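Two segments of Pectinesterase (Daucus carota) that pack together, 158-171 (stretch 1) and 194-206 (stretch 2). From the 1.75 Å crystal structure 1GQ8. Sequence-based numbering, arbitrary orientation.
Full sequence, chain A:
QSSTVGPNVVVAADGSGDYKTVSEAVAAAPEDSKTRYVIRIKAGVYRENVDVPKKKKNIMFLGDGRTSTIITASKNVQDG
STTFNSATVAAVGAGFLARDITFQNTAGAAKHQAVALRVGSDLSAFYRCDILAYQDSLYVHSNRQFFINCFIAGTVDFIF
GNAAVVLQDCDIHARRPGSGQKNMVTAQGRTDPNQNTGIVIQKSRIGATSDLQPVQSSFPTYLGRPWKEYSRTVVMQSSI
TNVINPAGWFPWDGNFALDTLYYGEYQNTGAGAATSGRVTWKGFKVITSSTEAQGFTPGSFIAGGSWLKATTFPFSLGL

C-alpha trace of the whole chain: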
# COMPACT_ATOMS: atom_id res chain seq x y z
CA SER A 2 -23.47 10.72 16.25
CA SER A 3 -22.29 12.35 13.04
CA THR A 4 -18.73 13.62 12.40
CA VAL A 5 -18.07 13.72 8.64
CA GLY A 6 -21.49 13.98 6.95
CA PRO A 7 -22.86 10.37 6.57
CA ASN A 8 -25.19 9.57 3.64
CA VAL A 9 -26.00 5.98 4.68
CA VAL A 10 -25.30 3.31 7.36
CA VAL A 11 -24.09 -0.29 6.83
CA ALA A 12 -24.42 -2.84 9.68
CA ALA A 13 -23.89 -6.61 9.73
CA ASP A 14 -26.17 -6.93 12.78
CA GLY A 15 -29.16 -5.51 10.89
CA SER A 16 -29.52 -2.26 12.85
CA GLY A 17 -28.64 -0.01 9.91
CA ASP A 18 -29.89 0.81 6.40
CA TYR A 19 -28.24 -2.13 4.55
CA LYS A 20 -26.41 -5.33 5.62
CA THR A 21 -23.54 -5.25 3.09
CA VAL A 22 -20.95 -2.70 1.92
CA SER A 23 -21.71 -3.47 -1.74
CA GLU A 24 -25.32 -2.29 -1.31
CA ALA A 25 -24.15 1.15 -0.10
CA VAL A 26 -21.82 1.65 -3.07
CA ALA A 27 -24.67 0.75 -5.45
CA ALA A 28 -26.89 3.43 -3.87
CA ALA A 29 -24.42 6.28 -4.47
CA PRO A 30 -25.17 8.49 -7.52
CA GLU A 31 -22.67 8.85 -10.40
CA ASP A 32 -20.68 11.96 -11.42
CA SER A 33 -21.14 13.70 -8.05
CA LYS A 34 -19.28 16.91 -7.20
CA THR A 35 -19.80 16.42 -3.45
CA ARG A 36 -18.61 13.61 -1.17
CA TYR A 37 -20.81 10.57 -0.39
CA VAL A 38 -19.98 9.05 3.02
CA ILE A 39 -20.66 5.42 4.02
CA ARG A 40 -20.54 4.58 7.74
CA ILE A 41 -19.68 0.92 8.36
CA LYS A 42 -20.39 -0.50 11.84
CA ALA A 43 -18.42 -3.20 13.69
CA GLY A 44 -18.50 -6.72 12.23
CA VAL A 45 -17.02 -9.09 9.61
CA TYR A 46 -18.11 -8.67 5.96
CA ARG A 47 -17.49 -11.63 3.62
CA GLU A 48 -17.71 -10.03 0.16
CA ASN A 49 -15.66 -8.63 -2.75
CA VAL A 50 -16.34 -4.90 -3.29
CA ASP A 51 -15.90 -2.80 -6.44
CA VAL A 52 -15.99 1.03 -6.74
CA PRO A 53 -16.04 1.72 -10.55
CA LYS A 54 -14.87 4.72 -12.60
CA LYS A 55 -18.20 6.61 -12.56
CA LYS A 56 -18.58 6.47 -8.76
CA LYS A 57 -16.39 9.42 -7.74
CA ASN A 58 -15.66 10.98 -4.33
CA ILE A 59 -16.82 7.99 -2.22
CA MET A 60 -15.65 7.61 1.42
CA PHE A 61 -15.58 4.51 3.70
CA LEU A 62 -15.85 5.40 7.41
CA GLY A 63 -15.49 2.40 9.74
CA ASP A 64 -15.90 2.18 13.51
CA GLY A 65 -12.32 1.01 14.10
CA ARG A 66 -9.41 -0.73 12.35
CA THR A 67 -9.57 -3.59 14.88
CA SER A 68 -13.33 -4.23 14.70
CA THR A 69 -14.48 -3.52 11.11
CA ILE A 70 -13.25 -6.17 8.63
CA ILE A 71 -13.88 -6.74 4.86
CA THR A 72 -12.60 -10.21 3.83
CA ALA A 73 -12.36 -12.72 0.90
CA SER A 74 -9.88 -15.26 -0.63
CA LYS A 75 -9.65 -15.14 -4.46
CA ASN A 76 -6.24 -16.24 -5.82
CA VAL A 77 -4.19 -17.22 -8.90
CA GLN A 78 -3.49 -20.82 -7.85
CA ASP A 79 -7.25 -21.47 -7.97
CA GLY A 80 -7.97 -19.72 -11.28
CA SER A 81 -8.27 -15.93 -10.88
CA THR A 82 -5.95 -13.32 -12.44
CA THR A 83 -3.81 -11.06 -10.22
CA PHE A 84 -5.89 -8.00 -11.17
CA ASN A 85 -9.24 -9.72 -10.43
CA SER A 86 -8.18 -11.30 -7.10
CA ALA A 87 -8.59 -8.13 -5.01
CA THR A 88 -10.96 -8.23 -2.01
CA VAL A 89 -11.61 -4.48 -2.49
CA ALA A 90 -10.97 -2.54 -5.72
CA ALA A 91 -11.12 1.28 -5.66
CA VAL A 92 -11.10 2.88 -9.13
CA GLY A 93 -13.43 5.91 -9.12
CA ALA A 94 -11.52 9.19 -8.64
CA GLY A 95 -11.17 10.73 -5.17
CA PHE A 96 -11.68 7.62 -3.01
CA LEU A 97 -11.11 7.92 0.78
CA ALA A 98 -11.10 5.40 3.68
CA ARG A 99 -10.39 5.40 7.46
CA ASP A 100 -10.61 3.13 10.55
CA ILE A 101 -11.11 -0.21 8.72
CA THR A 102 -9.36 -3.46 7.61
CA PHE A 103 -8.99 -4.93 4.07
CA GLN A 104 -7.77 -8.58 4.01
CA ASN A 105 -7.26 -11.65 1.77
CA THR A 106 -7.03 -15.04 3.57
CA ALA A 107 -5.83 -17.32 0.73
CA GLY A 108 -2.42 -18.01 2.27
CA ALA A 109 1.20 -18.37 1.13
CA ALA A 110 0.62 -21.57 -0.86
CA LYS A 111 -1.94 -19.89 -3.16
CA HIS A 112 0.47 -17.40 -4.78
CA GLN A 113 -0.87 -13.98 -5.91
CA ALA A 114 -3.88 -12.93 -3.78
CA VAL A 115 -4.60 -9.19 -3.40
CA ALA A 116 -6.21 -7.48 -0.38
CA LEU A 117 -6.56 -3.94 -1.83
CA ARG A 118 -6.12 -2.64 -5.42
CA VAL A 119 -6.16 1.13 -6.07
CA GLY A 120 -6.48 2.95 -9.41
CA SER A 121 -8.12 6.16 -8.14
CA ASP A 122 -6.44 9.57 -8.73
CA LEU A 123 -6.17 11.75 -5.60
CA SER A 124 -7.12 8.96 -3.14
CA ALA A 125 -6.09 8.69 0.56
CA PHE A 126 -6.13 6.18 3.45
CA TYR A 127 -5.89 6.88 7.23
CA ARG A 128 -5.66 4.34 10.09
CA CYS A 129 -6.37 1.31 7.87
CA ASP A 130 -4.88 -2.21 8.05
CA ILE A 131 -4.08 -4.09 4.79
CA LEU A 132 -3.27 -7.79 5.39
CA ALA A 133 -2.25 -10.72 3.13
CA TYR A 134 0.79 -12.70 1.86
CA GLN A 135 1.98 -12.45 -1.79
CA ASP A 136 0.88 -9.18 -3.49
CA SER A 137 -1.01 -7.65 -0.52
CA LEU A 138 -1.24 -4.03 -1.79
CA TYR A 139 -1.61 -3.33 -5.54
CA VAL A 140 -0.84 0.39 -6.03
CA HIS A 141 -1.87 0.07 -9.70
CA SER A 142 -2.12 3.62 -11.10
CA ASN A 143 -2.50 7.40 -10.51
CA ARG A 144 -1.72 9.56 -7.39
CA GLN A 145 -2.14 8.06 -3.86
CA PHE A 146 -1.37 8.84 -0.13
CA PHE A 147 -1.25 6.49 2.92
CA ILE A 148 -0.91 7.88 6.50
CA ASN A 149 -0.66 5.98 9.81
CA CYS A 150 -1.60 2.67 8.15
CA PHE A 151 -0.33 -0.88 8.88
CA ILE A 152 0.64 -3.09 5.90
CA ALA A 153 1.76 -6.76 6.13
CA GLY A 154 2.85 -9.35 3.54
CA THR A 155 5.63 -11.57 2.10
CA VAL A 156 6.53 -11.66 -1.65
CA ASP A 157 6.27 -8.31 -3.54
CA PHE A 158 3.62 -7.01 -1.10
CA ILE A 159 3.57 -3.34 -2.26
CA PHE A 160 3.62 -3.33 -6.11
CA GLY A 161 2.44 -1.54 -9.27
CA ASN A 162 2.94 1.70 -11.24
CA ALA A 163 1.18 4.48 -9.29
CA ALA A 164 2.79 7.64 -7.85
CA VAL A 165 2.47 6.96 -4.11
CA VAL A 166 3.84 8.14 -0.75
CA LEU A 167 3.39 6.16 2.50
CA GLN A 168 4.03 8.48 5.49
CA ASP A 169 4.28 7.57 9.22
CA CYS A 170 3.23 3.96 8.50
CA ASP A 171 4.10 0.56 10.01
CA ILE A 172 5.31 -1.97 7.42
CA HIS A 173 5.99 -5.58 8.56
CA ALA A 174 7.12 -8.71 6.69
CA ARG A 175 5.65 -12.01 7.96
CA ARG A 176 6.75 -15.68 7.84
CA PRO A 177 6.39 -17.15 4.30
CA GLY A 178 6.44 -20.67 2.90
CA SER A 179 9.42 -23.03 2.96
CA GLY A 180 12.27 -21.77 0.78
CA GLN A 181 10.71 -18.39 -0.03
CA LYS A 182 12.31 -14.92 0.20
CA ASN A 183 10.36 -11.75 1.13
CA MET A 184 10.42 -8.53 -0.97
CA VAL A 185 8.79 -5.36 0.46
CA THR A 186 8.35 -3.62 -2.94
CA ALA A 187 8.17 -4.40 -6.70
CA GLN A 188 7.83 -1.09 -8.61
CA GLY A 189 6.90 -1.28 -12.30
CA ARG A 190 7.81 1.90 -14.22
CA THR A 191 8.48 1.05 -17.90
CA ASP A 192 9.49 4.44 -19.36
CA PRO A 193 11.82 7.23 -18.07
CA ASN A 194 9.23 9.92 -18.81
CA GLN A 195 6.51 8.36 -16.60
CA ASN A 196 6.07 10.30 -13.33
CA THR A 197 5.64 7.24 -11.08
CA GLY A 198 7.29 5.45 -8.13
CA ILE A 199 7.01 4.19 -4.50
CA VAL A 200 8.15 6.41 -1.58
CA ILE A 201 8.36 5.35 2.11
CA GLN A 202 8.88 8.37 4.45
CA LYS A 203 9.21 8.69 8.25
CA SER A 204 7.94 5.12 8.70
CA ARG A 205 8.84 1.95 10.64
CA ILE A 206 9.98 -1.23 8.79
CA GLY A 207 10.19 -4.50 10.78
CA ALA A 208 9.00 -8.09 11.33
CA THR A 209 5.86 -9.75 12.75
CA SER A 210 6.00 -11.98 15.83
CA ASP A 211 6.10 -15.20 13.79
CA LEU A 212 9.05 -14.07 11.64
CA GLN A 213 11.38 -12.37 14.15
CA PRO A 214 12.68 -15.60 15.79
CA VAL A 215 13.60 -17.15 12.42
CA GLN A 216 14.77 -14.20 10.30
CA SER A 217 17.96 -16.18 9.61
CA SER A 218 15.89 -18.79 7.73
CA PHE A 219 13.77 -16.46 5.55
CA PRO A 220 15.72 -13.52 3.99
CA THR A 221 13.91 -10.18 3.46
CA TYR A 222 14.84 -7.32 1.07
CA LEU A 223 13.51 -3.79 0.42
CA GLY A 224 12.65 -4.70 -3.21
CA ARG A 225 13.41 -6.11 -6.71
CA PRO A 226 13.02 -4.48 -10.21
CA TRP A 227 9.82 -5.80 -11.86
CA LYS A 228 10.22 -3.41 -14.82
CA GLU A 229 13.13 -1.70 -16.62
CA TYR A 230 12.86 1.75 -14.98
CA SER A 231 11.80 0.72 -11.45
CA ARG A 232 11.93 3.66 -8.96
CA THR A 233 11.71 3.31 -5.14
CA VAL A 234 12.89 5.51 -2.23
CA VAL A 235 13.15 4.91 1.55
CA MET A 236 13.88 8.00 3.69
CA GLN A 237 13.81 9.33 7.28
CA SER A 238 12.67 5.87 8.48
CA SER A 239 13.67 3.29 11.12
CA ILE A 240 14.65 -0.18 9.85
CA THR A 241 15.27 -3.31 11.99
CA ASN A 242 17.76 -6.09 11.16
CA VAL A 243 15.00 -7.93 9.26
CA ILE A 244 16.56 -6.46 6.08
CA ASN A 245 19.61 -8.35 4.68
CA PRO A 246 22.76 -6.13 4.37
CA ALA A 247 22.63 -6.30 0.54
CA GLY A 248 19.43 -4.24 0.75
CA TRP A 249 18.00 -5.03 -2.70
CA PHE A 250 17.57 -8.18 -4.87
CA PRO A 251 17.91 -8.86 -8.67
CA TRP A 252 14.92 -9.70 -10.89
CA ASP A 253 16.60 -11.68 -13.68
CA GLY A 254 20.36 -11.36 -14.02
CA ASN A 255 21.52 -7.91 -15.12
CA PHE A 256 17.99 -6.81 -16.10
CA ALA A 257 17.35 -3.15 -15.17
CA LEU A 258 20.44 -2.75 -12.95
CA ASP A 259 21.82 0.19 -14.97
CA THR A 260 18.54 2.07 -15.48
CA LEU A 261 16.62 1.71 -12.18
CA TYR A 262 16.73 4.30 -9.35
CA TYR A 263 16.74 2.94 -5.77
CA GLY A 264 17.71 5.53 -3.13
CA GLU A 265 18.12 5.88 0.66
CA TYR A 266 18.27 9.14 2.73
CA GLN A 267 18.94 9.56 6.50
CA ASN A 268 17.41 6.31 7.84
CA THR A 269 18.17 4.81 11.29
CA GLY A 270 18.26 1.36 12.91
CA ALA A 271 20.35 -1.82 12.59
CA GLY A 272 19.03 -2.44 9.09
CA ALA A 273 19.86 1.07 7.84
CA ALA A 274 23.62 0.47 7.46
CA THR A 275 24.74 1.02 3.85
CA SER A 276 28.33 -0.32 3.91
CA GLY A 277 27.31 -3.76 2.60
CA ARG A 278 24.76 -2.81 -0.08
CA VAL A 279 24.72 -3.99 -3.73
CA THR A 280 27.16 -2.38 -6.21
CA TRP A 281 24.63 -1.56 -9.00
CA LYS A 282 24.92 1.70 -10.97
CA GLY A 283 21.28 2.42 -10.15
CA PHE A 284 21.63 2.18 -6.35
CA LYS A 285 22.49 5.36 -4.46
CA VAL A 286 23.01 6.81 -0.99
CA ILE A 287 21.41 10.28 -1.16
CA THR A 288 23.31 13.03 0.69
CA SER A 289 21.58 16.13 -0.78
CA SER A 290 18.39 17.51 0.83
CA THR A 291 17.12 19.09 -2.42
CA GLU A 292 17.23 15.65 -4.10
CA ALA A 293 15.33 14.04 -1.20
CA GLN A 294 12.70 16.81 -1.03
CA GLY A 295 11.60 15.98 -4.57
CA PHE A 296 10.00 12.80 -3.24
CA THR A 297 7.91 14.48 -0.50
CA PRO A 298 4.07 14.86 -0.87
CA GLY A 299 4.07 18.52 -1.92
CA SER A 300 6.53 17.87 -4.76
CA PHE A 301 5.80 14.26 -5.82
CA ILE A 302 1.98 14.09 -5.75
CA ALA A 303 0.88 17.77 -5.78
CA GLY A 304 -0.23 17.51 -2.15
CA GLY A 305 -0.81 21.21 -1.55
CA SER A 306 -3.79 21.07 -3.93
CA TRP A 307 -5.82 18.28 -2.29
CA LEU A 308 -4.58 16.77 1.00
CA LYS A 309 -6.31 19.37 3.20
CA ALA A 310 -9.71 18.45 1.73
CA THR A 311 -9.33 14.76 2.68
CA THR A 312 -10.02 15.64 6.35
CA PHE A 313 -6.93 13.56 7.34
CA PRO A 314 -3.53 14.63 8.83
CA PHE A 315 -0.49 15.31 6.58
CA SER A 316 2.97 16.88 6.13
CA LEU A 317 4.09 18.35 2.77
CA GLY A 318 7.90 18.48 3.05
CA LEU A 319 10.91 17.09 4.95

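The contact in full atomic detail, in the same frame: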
# COMPACT_ATOMS: atom_id res chain seq x y z
N PHE A 158 4.89 -7.49 -1.65
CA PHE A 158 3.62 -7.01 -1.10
C PHE A 158 3.14 -5.56 -1.28
O PHE A 158 2.03 -5.23 -0.87
CB PHE A 158 3.41 -7.52 0.35
CG PHE A 158 4.34 -6.94 1.40
CD1 PHE A 158 3.91 -5.88 2.20
CD2 PHE A 158 5.57 -7.53 1.68
CE1 PHE A 158 4.68 -5.44 3.28
CE2 PHE A 158 6.35 -7.09 2.76
CZ PHE A 158 5.91 -6.04 3.56
N ILE A 159 3.96 -4.72 -1.91
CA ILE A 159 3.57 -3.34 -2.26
C ILE A 159 4.09 -3.24 -3.71
O ILE A 159 5.30 -3.10 -3.92
CB ILE A 159 4.25 -2.26 -1.38
CG1 ILE A 159 3.83 -2.41 0.09
CG2 ILE A 159 3.82 -0.87 -1.86
CD1 ILE A 159 4.41 -1.34 1.02
N PHE A 160 3.20 -3.33 -4.70
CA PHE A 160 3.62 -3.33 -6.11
C PHE A 160 2.71 -2.58 -7.10
O PHE A 160 1.55 -2.32 -6.80
CB PHE A 160 3.77 -4.79 -6.58
CG PHE A 160 2.46 -5.50 -6.77
CD1 PHE A 160 2.01 -5.84 -8.04
CD2 PHE A 160 1.65 -5.81 -5.67
CE1 PHE A 160 0.77 -6.47 -8.23
CE2 PHE A 160 0.41 -6.44 -5.84
CZ PHE A 160 -0.03 -6.77 -7.13
N GLY A 161 3.24 -2.25 -8.28
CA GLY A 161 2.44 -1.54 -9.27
C GLY A 161 3.13 -0.32 -9.88
O GLY A 161 4.33 -0.13 -9.69
N ASN A 162 2.37 0.51 -10.60
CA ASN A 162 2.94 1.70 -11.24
C ASN A 162 2.24 3.03 -10.94
O ASN A 162 2.08 3.88 -11.82
CB ASN A 162 3.03 1.49 -12.75
CG ASN A 162 3.97 2.47 -13.43
OD1 ASN A 162 4.98 2.88 -12.86
ND2 ASN A 162 3.65 2.83 -14.68
N ALA A 163 1.82 3.22 -9.69
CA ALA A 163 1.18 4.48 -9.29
C ALA A 163 2.27 5.42 -8.78
O ALA A 163 3.44 5.04 -8.71
CB ALA A 163 0.17 4.22 -8.19
N ALA A 164 1.88 6.65 -8.45
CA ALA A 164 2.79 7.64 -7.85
C ALA A 164 2.26 7.69 -6.42
O ALA A 164 1.22 8.31 -6.17
CB ALA A 164 2.65 9.00 -8.53
N VAL A 165 2.94 7.03 -5.49
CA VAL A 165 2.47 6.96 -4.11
C VAL A 165 3.49 7.24 -3.01
O VAL A 165 4.67 6.93 -3.14
CB VAL A 165 1.84 5.56 -3.85
CG1 VAL A 165 2.89 4.48 -4.11
CG2 VAL A 165 1.33 5.46 -2.41
N VAL A 166 3.01 7.85 -1.92
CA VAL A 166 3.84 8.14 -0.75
C VAL A 166 3.16 7.54 0.49
O VAL A 166 1.97 7.77 0.72
CB VAL A 166 4.00 9.67 -0.48
CG1 VAL A 166 4.83 9.88 0.78
CG2 VAL A 166 4.66 10.35 -1.66
N LEU A 167 3.90 6.76 1.26
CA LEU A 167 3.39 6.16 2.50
C LEU A 167 4.16 6.86 3.63
O LEU A 167 5.37 6.65 3.78
CB LEU A 167 3.63 4.64 2.51
CG LEU A 167 2.93 3.86 1.38
CD1 LEU A 167 3.92 3.62 0.23
CD2 LEU A 167 2.41 2.53 1.91
N GLN A 168 3.45 7.67 4.41
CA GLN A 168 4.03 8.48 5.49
C GLN A 168 3.60 8.05 6.91
O GLN A 168 2.42 7.82 7.15
CB GLN A 168 3.62 9.95 5.26
CG GLN A 168 4.39 11.02 6.04
CD GLN A 168 3.90 12.44 5.72
OE1 GLN A 168 2.89 12.90 6.27
NE2 GLN A 168 4.60 13.12 4.82
N ASP A 169 4.56 7.96 7.83
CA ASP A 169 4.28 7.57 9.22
C ASP A 169 3.47 6.27 9.31
O ASP A 169 2.51 6.17 10.08
CB ASP A 169 3.54 8.73 9.93
CG ASP A 169 3.43 8.54 11.44
OD1 ASP A 169 4.27 7.84 12.04
OD2 ASP A 169 2.51 9.12 12.05
N CYS A 170 3.89 5.27 8.53
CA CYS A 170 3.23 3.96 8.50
C CYS A 170 4.08 2.87 9.16
O CYS A 170 5.27 3.05 9.40
CB CYS A 170 2.96 3.53 7.04
SG CYS A 170 1.66 4.44 6.13
N ASP A 171 3.44 1.73 9.44
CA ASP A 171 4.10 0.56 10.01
C ASP A 171 4.04 -0.52 8.93
O ASP A 171 2.95 -0.92 8.50
CB ASP A 171 3.38 0.09 11.28
CG ASP A 171 3.57 1.04 12.45
OD1 ASP A 171 4.60 0.94 13.15
OD2 ASP A 171 2.69 1.90 12.66
N ASN A 194 10.03 8.70 -18.84
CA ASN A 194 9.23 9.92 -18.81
C ASN A 194 7.93 9.78 -18.01
O ASN A 194 7.15 10.72 -17.91
CB ASN A 194 8.93 10.39 -20.24
CG ASN A 194 10.14 11.05 -20.91
OD1 ASN A 194 10.64 12.07 -20.44
ND2 ASN A 194 10.61 10.46 -22.00
N GLN A 195 7.70 8.59 -17.43
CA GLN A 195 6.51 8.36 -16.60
C GLN A 195 6.83 8.95 -15.22
O GLN A 195 7.92 8.75 -14.69
CB GLN A 195 6.21 6.86 -16.46
CG GLN A 195 5.87 6.14 -17.77
CD GLN A 195 5.45 4.69 -17.57
OE1 GLN A 195 6.01 3.97 -16.74
NE2 GLN A 195 4.46 4.25 -18.34
N ASN A 196 5.87 9.66 -14.63
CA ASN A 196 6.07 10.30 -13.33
C ASN A 196 5.62 9.43 -12.15
O ASN A 196 4.92 9.92 -11.26
CB ASN A 196 5.32 11.63 -13.28
CG ASN A 196 3.84 11.47 -13.58
OD1 ASN A 196 3.15 10.68 -12.94
ND2 ASN A 196 3.34 12.24 -14.54
N THR A 197 6.06 8.18 -12.12
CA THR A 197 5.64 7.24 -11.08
C THR A 197 6.75 6.72 -10.15
O THR A 197 7.94 6.96 -10.38
CB THR A 197 4.95 6.03 -11.74
OG1 THR A 197 5.85 5.44 -12.70
CG2 THR A 197 3.68 6.49 -12.48
N GLY A 198 6.34 6.01 -9.09
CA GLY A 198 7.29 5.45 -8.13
C GLY A 198 6.72 5.24 -6.73
O GLY A 198 5.65 5.76 -6.41
N ILE A 199 7.43 4.47 -5.89
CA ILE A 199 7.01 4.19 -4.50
C ILE A 199 7.95 4.89 -3.50
O ILE A 199 9.17 4.70 -3.55
CB ILE A 199 7.02 2.66 -4.20
CG1 ILE A 199 5.90 1.96 -4.98
CG2 ILE A 199 6.85 2.41 -2.70
CD1 ILE A 199 5.99 0.43 -4.95
N VAL A 200 7.38 5.69 -2.59
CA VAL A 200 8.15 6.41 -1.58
C VAL A 200 7.69 6.08 -0.15
O VAL A 200 6.51 6.19 0.16
CB VAL A 200 8.02 7.95 -1.77
CG1 VAL A 200 8.85 8.69 -0.71
CG2 VAL A 200 8.46 8.36 -3.16
N ILE A 201 8.64 5.66 0.70
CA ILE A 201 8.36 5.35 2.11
C ILE A 201 9.10 6.41 2.94
O ILE A 201 10.33 6.45 2.94
CB ILE A 201 8.87 3.92 2.48
CG1 ILE A 201 8.07 2.86 1.71
CG2 ILE A 201 8.73 3.67 3.99
CD1 ILE A 201 8.61 1.43 1.83
N GLN A 202 8.34 7.27 3.64
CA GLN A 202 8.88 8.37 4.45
C GLN A 202 8.47 8.37 5.92
O GLN A 202 7.30 8.15 6.25
CB GLN A 202 8.47 9.72 3.82
CG GLN A 202 8.81 10.96 4.67
CD GLN A 202 8.24 12.26 4.12
OE1 GLN A 202 7.16 12.28 3.53
NE2 GLN A 202 8.95 13.36 4.33
N LYS A 203 9.43 8.63 6.80
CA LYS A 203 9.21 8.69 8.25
C LYS A 203 8.35 7.53 8.77
O LYS A 203 7.44 7.73 9.58
CB LYS A 203 8.56 10.04 8.62
CG LYS A 203 9.44 11.26 8.32
CD LYS A 203 8.79 12.56 8.77
CE LYS A 203 9.76 13.73 8.64
NZ LYS A 203 9.18 15.02 9.12
N SER A 204 8.68 6.32 8.32
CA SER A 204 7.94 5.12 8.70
C SER A 204 8.78 4.14 9.53
O SER A 204 9.93 4.41 9.86
CB SER A 204 7.41 4.41 7.45
OG SER A 204 6.43 5.20 6.77
N ARG A 205 8.19 2.99 9.85
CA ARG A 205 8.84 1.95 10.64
C ARG A 205 8.77 0.58 9.94
O ARG A 205 7.69 0.01 9.81
CB ARG A 205 8.18 1.87 12.03
CG ARG A 205 8.29 3.18 12.83
CD ARG A 205 7.28 3.27 13.97
NE ARG A 205 5.91 3.46 13.49
CZ ARG A 205 5.46 4.57 12.91
NH1 ARG A 205 6.26 5.61 12.73
NH2 ARG A 205 4.19 4.63 12.51
N ILE A 206 9.92 0.06 9.49
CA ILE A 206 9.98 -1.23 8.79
C ILE A 206 10.52 -2.32 9.74
O ILE A 206 11.60 -2.16 10.31
CB ILE A 206 10.89 -1.13 7.53
CG1 ILE A 206 10.29 -0.13 6.54
CG2 ILE A 206 11.05 -2.51 6.87
CD1 ILE A 206 11.17 0.19 5.34
O HOH W 1 7.39 9.08 12.17

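From Ala 164 beside Gly 198 to Gln 168 beside Gln 202 the chains run parallel and in register, and the two stretches bury 1013 Å² between them, both sides summed. Before the strand, Gln 195 OE1 accepts a weak hydrogen bond from Asn 162 ND2 (3.3 Å), while Thr 197 OG1 donates to Asn 162 OD1 (2.7 Å), so one amide serves both residues. Gly 198 N donates a hydrogen bond to Ala 163 O (3.1 Å) and Gly 198 O accepts one from Val 165 N (3.1 Å); its backbone angles would jam a CB against the preceding carbonyl, which suits glycine. Ile 199 turns to the face of Val 165 and Leu 167, and its CD1 reaches Ile 159 CG2 (4.0 Å). Val 200 hydrogen-bonds to the residues flanking its partner Val 166, N to Val 165 O (3.0 Å) and O from Leu 167 N (2.9 Å), and packs against Val 166 on the other face; Ile 201 CG1 lies 4.5 Å from Leu 167 CD1. Gln 202, on the face of Val 200, is neutral but polar: its OE1 accepts a hydrogen bond from Gln 168 NE2 (3.0 Å). At the turn, Ser 204 OG accepts one from Cys 170 N (3.1 Å) and donates to Gln 202 O (3.1 Å). Arg 205 N resumes the pairing at Cys 170 O (3.0 Å), and its guanidinium forms salt bridges through NE to Asp 171 OD1 (2.9 Å) and NH1 to Asp 169 OD1 (3.1 Å).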